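Local coordinates for protein alkylhalidase CmlS (PDB 3I3L) that is a flavin-dependent halogenase of chloramphenicol biosynthesis that carries covalently bound flavin-adenine dinucleotide, at residues Leu79-Lys91 / Val123-Glu137. Residues are numbered along the deposited sequence; the frame is centred on the assembly and turned at random.
With FAD (flavin-adenine dinucleotide), chain B.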
loop_
_atom_site.group_PDB
_atom_site.type_symbol
_atom_site.label_atom_id
_atom_site.label_comp_id
_atom_site.label_asym_id
_atom_site.label_seq_id
_atom_site.Cartn_x
_atom_site.Cartn_y
_atom_site.Cartn_z
ATOM N N LEU A 79 -2.200 10.845 17.753
ATOM C CA LEU A 79 -3.362 10.079 18.107
ATOM C C LEU A 79 -3.111 8.848 18.998
ATOM O O LEU A 79 -4.044 8.080 19.307
ATOM C CB LEU A 79 -4.073 9.716 16.819
ATOM C CG LEU A 79 -4.733 10.992 16.268
ATOM C CD1 LEU A 79 -4.623 10.997 14.791
ATOM C CD2 LEU A 79 -6.110 11.017 16.676
ATOM N N GLN A 80 -1.859 8.659 19.385
ATOM C CA GLN A 80 -1.456 7.423 20.109
ATOM C C GLN A 80 -2.304 7.066 21.339
ATOM O O GLN A 80 -2.675 5.904 21.533
ATOM C CB GLN A 80 -0.004 7.453 20.515
ATOM C CG GLN A 80 0.493 6.096 20.706
ATOM C CD GLN A 80 0.274 5.245 19.459
ATOM O OE1 GLN A 80 0.842 5.516 18.383
ATOM N NE2 GLN A 80 -0.532 4.189 19.606
ATOM N N GLU A 81 -2.574 8.055 22.175
ATOM C CA GLU A 81 -3.319 7.816 23.402
ATOM C C GLU A 81 -4.762 7.463 23.081
ATOM O O GLU A 81 -5.262 6.491 23.608
ATOM C CB GLU A 81 -3.291 9.064 24.281
ATOM C CG GLU A 81 -1.941 9.349 24.891
ATOM C CD GLU A 81 -2.100 10.131 26.174
ATOM O OE1 GLU A 81 -2.421 11.351 26.084
ATOM O OE2 GLU A 81 -1.932 9.509 27.264
ATOM N N LYS A 82 -5.431 8.244 22.215
ATOM C CA LYS A 82 -6.792 7.913 21.808
ATOM C C LYS A 82 -6.867 6.498 21.220
ATOM O O LYS A 82 -7.798 5.731 21.516
ATOM C CB LYS A 82 -7.398 8.973 20.873
ATOM C CG LYS A 82 -8.131 10.147 21.641
ATOM C CD LYS A 82 -8.899 11.111 20.724
ATOM C CE LYS A 82 -10.456 10.780 20.606
ATOM N NZ LYS A 82 -11.208 11.275 19.296
ATOM N N ILE A 83 -5.869 6.137 20.419
ATOM C CA ILE A 83 -5.869 4.808 19.801
ATOM C C ILE A 83 -5.650 3.683 20.835
ATOM O O ILE A 83 -6.366 2.675 20.820
ATOM C CB ILE A 83 -4.848 4.723 18.652
ATOM C CG1 ILE A 83 -5.407 5.468 17.443
ATOM C CG2 ILE A 83 -4.475 3.252 18.304
ATOM C CD1 ILE A 83 -4.303 6.067 16.612
ATOM N N ASP A 84 -4.667 3.849 21.706
ATOM C CA ASP A 84 -4.430 2.876 22.786
ATOM C C ASP A 84 -5.693 2.651 23.590
ATOM O O ASP A 84 -6.034 1.525 23.891
ATOM C CB ASP A 84 -3.266 3.314 23.690
ATOM C CG ASP A 84 -1.951 3.195 22.984
ATOM O OD1 ASP A 84 -1.978 2.643 21.863
ATOM O OD2 ASP A 84 -0.897 3.645 23.505
ATOM N N ALA A 85 -6.412 3.743 23.858
ATOM C CA ALA A 85 -7.728 3.695 24.517
ATOM C C ALA A 85 -8.724 2.760 23.875
ATOM O O ALA A 85 -9.598 2.201 24.575
ATOM C CB ALA A 85 -8.341 5.113 24.625
ATOM N N GLN A 86 -8.637 2.595 22.555
ATOM C CA GLN A 86 -9.687 1.845 21.851
ATOM C C GLN A 86 -9.576 0.327 22.033
ATOM O O GLN A 86 -10.538 -0.385 21.806
ATOM C CB GLN A 86 -9.729 2.190 20.352
ATOM C CG GLN A 86 -9.811 3.683 20.003
ATOM C CD GLN A 86 -10.893 4.441 20.803
ATOM O OE1 GLN A 86 -10.585 5.319 21.633
ATOM N NE2 GLN A 86 -12.144 4.094 20.569
ATOM N N ASN A 87 -8.409 -0.153 22.445
ATOM C CA ASN A 87 -8.163 -1.593 22.571
ATOM C C ASN A 87 -8.452 -2.412 21.311
ATOM O O ASN A 87 -9.158 -3.421 21.369
ATOM C CB ASN A 87 -8.965 -2.147 23.764
ATOM C CG ASN A 87 -8.351 -1.746 25.095
ATOM O OD1 ASN A 87 -9.003 -1.088 25.901
ATOM N ND2 ASN A 87 -7.058 -2.085 25.301
ATOM N N TYR A 88 -7.912 -1.968 20.168
ATOM C CA TYR A 88 -8.181 -2.615 18.890
ATOM C C TYR A 88 -7.515 -3.967 18.951
ATOM O O TYR A 88 -6.455 -4.082 19.556
ATOM C CB TYR A 88 -7.576 -1.788 17.755
ATOM C CG TYR A 88 -8.313 -0.487 17.452
ATOM C CD1 TYR A 88 -9.667 -0.458 17.254
ATOM C CD2 TYR A 88 -7.622 0.685 17.342
ATOM C CE1 TYR A 88 -10.309 0.668 16.977
ATOM C CE2 TYR A 88 -8.264 1.862 17.040
ATOM C CZ TYR A 88 -9.602 1.852 16.866
ATOM O OH TYR A 88 -10.260 3.014 16.585
ATOM N N VAL A 89 -8.101 -4.987 18.325
ATOM C CA VAL A 89 -7.401 -6.273 18.244
ATOM C C VAL A 89 -6.022 -6.058 17.584
ATOM O O VAL A 89 -5.944 -5.379 16.538
ATOM C CB VAL A 89 -8.225 -7.298 17.429
ATOM C CG1 VAL A 89 -7.428 -8.644 17.201
ATOM C CG2 VAL A 89 -9.534 -7.581 18.126
ATOM N N LYS A 90 -4.951 -6.606 18.175
ATOM C CA LYS A 90 -3.599 -6.440 17.610
ATOM C C LYS A 90 -3.283 -7.456 16.510
ATOM O O LYS A 90 -3.573 -8.651 16.639
ATOM C CB LYS A 90 -2.490 -6.425 18.669
ATOM C CG LYS A 90 -2.614 -5.191 19.589
ATOM C CD LYS A 90 -1.304 -4.404 19.774
ATOM C CE LYS A 90 -1.516 -2.827 19.589
ATOM N NZ LYS A 90 -2.681 -2.274 20.373
ATOM N N LYS A 91 -2.682 -6.963 15.431
ATOM C CA LYS A 91 -2.349 -7.837 14.289
ATOM C C LYS A 91 -0.854 -7.972 14.149
ATOM O O LYS A 91 -0.196 -6.987 13.881
ATOM C CB LYS A 91 -2.951 -7.279 12.965
ATOM C CG LYS A 91 -2.231 -7.820 11.723
ATOM C CD LYS A 91 -3.065 -7.724 10.528
ATOM C CE LYS A 91 -2.790 -6.525 9.779
ATOM N NZ LYS A 91 -2.782 -6.830 8.234
ATOM N N VAL A 123 -3.324 -3.183 13.649
ATOM C CA VAL A 123 -4.525 -3.596 14.366
ATOM C C VAL A 123 -5.608 -3.891 13.373
ATOM O O VAL A 123 -5.475 -3.587 12.168
ATOM C CB VAL A 123 -5.023 -2.440 15.251
ATOM C CG1 VAL A 123 -4.041 -2.177 16.404
ATOM C CG2 VAL A 123 -5.206 -1.147 14.370
ATOM N N GLN A 124 -6.681 -4.471 13.873
ATOM C CA GLN A 124 -7.870 -4.712 13.092
ATOM C C GLN A 124 -8.958 -3.804 13.706
ATOM O O GLN A 124 -8.960 -3.616 14.916
ATOM C CB GLN A 124 -8.294 -6.179 13.216
ATOM C CG GLN A 124 -7.124 -7.202 13.281
ATOM C CD GLN A 124 -6.580 -7.498 11.899
ATOM O OE1 GLN A 124 -5.949 -8.531 11.673
ATOM N NE2 GLN A 124 -6.865 -6.626 10.948
ATOM N N VAL A 125 -9.838 -3.211 12.878
ATOM C CA VAL A 125 -10.824 -2.288 13.402
ATOM C C VAL A 125 -12.200 -2.491 12.815
ATOM O O VAL A 125 -12.371 -3.055 11.736
ATOM C CB VAL A 125 -10.426 -0.781 13.214
ATOM C CG1 VAL A 125 -8.956 -0.531 13.716
ATOM C CG2 VAL A 125 -10.534 -0.396 11.725
ATOM N N LYS A 126 -13.185 -1.981 13.536
ATOM C CA LYS A 126 -14.489 -1.757 13.016
ATOM C C LYS A 126 -14.450 -0.352 12.429
ATOM O O LYS A 126 -14.238 0.637 13.162
ATOM C CB LYS A 126 -15.493 -1.903 14.161
ATOM C CG LYS A 126 -16.924 -1.806 13.761
ATOM C CD LYS A 126 -17.847 -2.402 14.878
ATOM C CE LYS A 126 -18.335 -3.809 14.470
ATOM N NZ LYS A 126 -19.249 -4.417 15.507
ATOM N N ARG A 127 -14.567 -0.261 11.103
ATOM C CA ARG A 127 -14.302 0.988 10.374
ATOM C C ARG A 127 -15.246 2.142 10.763
ATOM O O ARG A 127 -14.824 3.318 10.767
ATOM C CB ARG A 127 -14.356 0.783 8.855
ATOM C CG ARG A 127 -13.090 0.170 8.248
ATOM C CD ARG A 127 -11.846 1.130 8.328
ATOM N NE ARG A 127 -12.156 2.377 7.633
ATOM C CZ ARG A 127 -12.118 2.515 6.298
ATOM N NH1 ARG A 127 -11.772 1.464 5.516
ATOM N NH2 ARG A 127 -12.470 3.682 5.743
ATOM N N GLU A 128 -16.500 1.820 11.076
ATOM C CA GLU A 128 -17.453 2.831 11.533
ATOM C C GLU A 128 -16.918 3.541 12.797
ATOM O O GLU A 128 -17.129 4.734 12.981
ATOM C CB GLU A 128 -18.834 2.206 11.773
ATOM C CG GLU A 128 -18.861 1.153 12.860
ATOM C CD GLU A 128 -20.009 0.140 12.669
ATOM O OE1 GLU A 128 -21.079 0.325 13.292
ATOM O OE2 GLU A 128 -19.857 -0.849 11.921
ATOM N N GLU A 129 -16.164 2.814 13.621
ATOM C CA GLU A 129 -15.654 3.381 14.869
ATOM C C GLU A 129 -14.333 4.073 14.669
ATOM O O GLU A 129 -14.143 5.202 15.099
ATOM C CB GLU A 129 -15.562 2.301 15.975
ATOM C CG GLU A 129 -16.924 1.784 16.412
ATOM C CD GLU A 129 -16.843 0.599 17.407
ATOM O OE1 GLU A 129 -15.756 0.000 17.653
ATOM O OE2 GLU A 129 -17.910 0.238 17.927
ATOM N N PHE A 130 -13.436 3.421 13.946
ATOM C CA PHE A 130 -12.151 3.994 13.602
ATOM C C PHE A 130 -12.275 5.283 12.778
ATOM O O PHE A 130 -11.628 6.279 13.052
ATOM C CB PHE A 130 -11.328 2.956 12.823
ATOM C CG PHE A 130 -9.995 3.464 12.356
ATOM C CD1 PHE A 130 -8.967 3.618 13.242
ATOM C CD2 PHE A 130 -9.792 3.777 11.017
ATOM C CE1 PHE A 130 -7.687 4.098 12.814
ATOM C CE2 PHE A 130 -8.560 4.215 10.541
ATOM C CZ PHE A 130 -7.468 4.389 11.445
ATOM N N ASP A 131 -13.080 5.258 11.741
ATOM C CA ASP A 131 -13.248 6.464 10.905
ATOM C C ASP A 131 -13.834 7.642 11.746
ATOM O O ASP A 131 -13.455 8.789 11.563
ATOM C CB ASP A 131 -14.158 6.177 9.722
ATOM C CG ASP A 131 -13.500 5.258 8.663
ATOM O OD1 ASP A 131 -12.408 4.719 8.890
ATOM O OD2 ASP A 131 -14.081 5.095 7.572
ATOM N N LYS A 132 -14.737 7.335 12.672
ATOM C CA LYS A 132 -15.357 8.371 13.478
ATOM C C LYS A 132 -14.396 8.954 14.510
ATOM O O LYS A 132 -14.510 10.107 14.885
ATOM C CB LYS A 132 -16.623 7.853 14.159
ATOM C CG LYS A 132 -17.218 8.847 15.150
ATOM C CD LYS A 132 -18.612 8.404 15.631
ATOM C CE LYS A 132 -18.966 9.101 16.966
ATOM N NZ LYS A 132 -19.332 10.512 16.738
ATOM N N LEU A 133 -13.446 8.151 14.950
ATOM C CA LEU A 133 -12.436 8.576 15.908
ATOM C C LEU A 133 -11.489 9.626 15.274
ATOM O O LEU A 133 -11.203 10.635 15.874
ATOM C CB LEU A 133 -11.661 7.344 16.405
ATOM C CG LEU A 133 -10.540 7.291 17.456
ATOM C CD1 LEU A 133 -9.254 7.870 16.965
ATOM C CD2 LEU A 133 -10.949 7.958 18.761
ATOM N N LEU A 134 -11.040 9.378 14.049
ATOM C CA LEU A 134 -10.253 10.324 13.290
ATOM C C LEU A 134 -10.983 11.618 13.029
ATOM O O LEU A 134 -10.402 12.720 13.152
ATOM C CB LEU A 134 -9.872 9.733 11.944
ATOM C CG LEU A 134 -9.018 8.467 11.918
ATOM C CD1 LEU A 134 -8.454 8.229 10.473
ATOM C CD2 LEU A 134 -7.859 8.558 12.890
ATOM N N LEU A 135 -12.243 11.507 12.661
ATOM C CA LEU A 135 -12.985 12.680 12.288
ATOM C C LEU A 135 -13.259 13.588 13.513
ATOM O O LEU A 135 -13.177 14.800 13.416
ATOM C CB LEU A 135 -14.293 12.290 11.558
ATOM C CG LEU A 135 -14.929 13.456 10.772
ATOM C CD1 LEU A 135 -13.877 14.095 9.769
ATOM C CD2 LEU A 135 -16.183 13.004 10.039
ATOM N N ASP A 136 -13.611 12.977 14.639
ATOM C CA ASP A 136 -13.815 13.667 15.906
ATOM C C ASP A 136 -12.517 14.268 16.387
ATOM O O ASP A 136 -12.496 15.351 16.917
ATOM C CB ASP A 136 -14.362 12.679 16.951
ATOM C CG ASP A 136 -15.799 12.326 16.707
ATOM O OD1 ASP A 136 -16.417 12.896 15.795
ATOM O OD2 ASP A 136 -16.336 11.442 17.419
ATOM N N GLU A 137 -11.410 13.557 16.211
ATOM C CA GLU A 137 -10.139 14.206 16.476
ATOM C C GLU A 137 -9.980 15.495 15.657
ATOM O O GLU A 137 -9.615 16.538 16.219
ATOM C CB GLU A 137 -8.963 13.244 16.307
ATOM C CG GLU A 137 -7.671 13.889 16.620
ATOM C CD GLU A 137 -7.582 14.314 18.071
ATOM O OE1 GLU A 137 -8.155 13.592 18.917
ATOM O OE2 GLU A 137 -6.909 15.351 18.347
HETATM P PA FAD B . -13.530 5.784 2.015
HETATM O O1A FAD B . -14.533 5.222 1.035
HETATM O O2A FAD B . -13.183 4.924 3.180
HETATM O O5B FAD B . -14.101 7.218 2.548
HETATM C C5B FAD B . -14.654 8.149 1.640
HETATM C C4B FAD B . -15.772 8.991 2.295
HETATM O O4B FAD B . -16.198 9.977 1.324
HETATM C C3B FAD B . -16.994 8.178 2.649
HETATM O O3B FAD B . -17.237 8.267 4.020
HETATM C C2B FAD B . -18.142 8.822 1.857
HETATM O O2B FAD B . -19.278 8.975 2.648
HETATM C C1B FAD B . -17.585 10.179 1.454
HETATM N N9A FAD B . -18.060 10.768 0.216
HETATM C C8A FAD B . -18.195 10.159 -0.996
HETATM N N7A FAD B . -18.631 11.071 -1.892
HETATM C C5A FAD B . -18.861 12.242 -1.252
HETATM C C6A FAD B . -19.322 13.468 -1.694
HETATM N N6A FAD B . -19.632 13.664 -2.962
HETATM N N1A FAD B . -19.391 14.491 -0.787
HETATM C C2A FAD B . -19.059 14.314 0.534
HETATM N N3A FAD B . -18.595 13.103 0.947
HETATM C C4A FAD B . -18.493 12.078 0.072
HETATM N N1 FAD B . -8.242 -1.645 3.122
HETATM C C2 FAD B . -7.373 -1.983 4.146
HETATM O O2 FAD B . -6.536 -1.153 4.476
HETATM N N3 FAD B . -7.429 -3.208 4.754
HETATM C C4 FAD B . -8.355 -4.140 4.366
HETATM O O4 FAD B . -8.398 -5.262 4.966
HETATM C C4X FAD B . -9.215 -3.823 3.313
HETATM N N5 FAD B . -10.163 -4.724 2.912
HETATM C C5X FAD B . -11.074 -4.362 1.945
HETATM C C6 FAD B . -12.042 -5.282 1.518
HETATM C C7 FAD B . -12.897 -4.943 0.497
HETATM C C7M FAD B . -13.964 -5.903 0.028
HETATM C C8 FAD B . -12.811 -3.665 -0.047
HETATM C C8M FAD B . -13.774 -3.222 -1.075
HETATM C C9 FAD B . -11.824 -2.751 0.336
HETATM C C9A FAD B . -10.963 -3.133 1.354
HETATM N N10 FAD B . -10.044 -2.209 1.762
HETATM C C10 FAD B . -9.143 -2.556 2.695
HETATM C "C1'" FAD B . -9.953 -0.965 0.945
HETATM C "C2'" FAD B . -10.147 0.247 1.825
HETATM O "O2'" FAD B . -11.292 0.059 2.555
HETATM C "C3'" FAD B . -10.170 1.571 1.109
HETATM O "O3'" FAD B . -8.949 1.753 0.427
HETATM C "C4'" FAD B . -10.326 2.749 2.127
HETATM O "O4'" FAD B . -11.592 2.754 2.727
HETATM C "C5'" FAD B . -10.184 4.077 1.395
HETATM O "O5'" FAD B . -10.246 5.142 2.299
HETATM P P FAD B . -10.762 6.510 1.702
HETATM O O1P FAD B . -10.060 6.783 0.390
HETATM O O2P FAD B . -10.726 7.582 2.786
HETATM O O3P FAD B . -12.269 6.224 1.186
HETATM O O HOH W 1 -10.866 -4.230 16.908
#
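Y88 and V125 give a compact example of a CH-pi contact: V125 CG1 sits over the middle of the ring, 3.6 Å from its centroid and 12° off the normal. Y88 CG is anti to the carbonyl carbon (chi1 -73°), which slides the ring between V125 on one face and Q86 CB, offset toward the rim, on the other. The Y88 and F130 side chains meet at about a right angle, Y88 OH lying at the edge of the F130 ring, in its plane, 3.6 Å from F130 CD1. With an alanine for the tyrosine, V125 CG1 would probably lose the surface it rests on and the edge of F130 its neighbour. Beside Y88 the strands pair antiparallel, K90 opposite V123, with Q124 N donating to V89 O at 2.9 Å, while one water links V89 N to Q124 O. Helices 80-86 and 127-137 run nearly antiparallel (153°); near the start of the first, L79 CD2 lies 3.3 Å from E137 CG. K82 reaches over L133, its ammonium making a long salt bridge to E137 (NZ to OE1, 3.9 Å); E137 OE2 pairs with R141. R127 grips D131 side-on with NE and NH2, and donates to FAD from NH1 (O4', 3.1 Å) and NH2 (phosphate O2A, 2.9 Å). Helix-strand unit 79-91 and strand-helix unit 123-137 of the FAD-binding domain thus pack together, the second bringing an arginine to the cofactor's ribityl-pyrophosphate site.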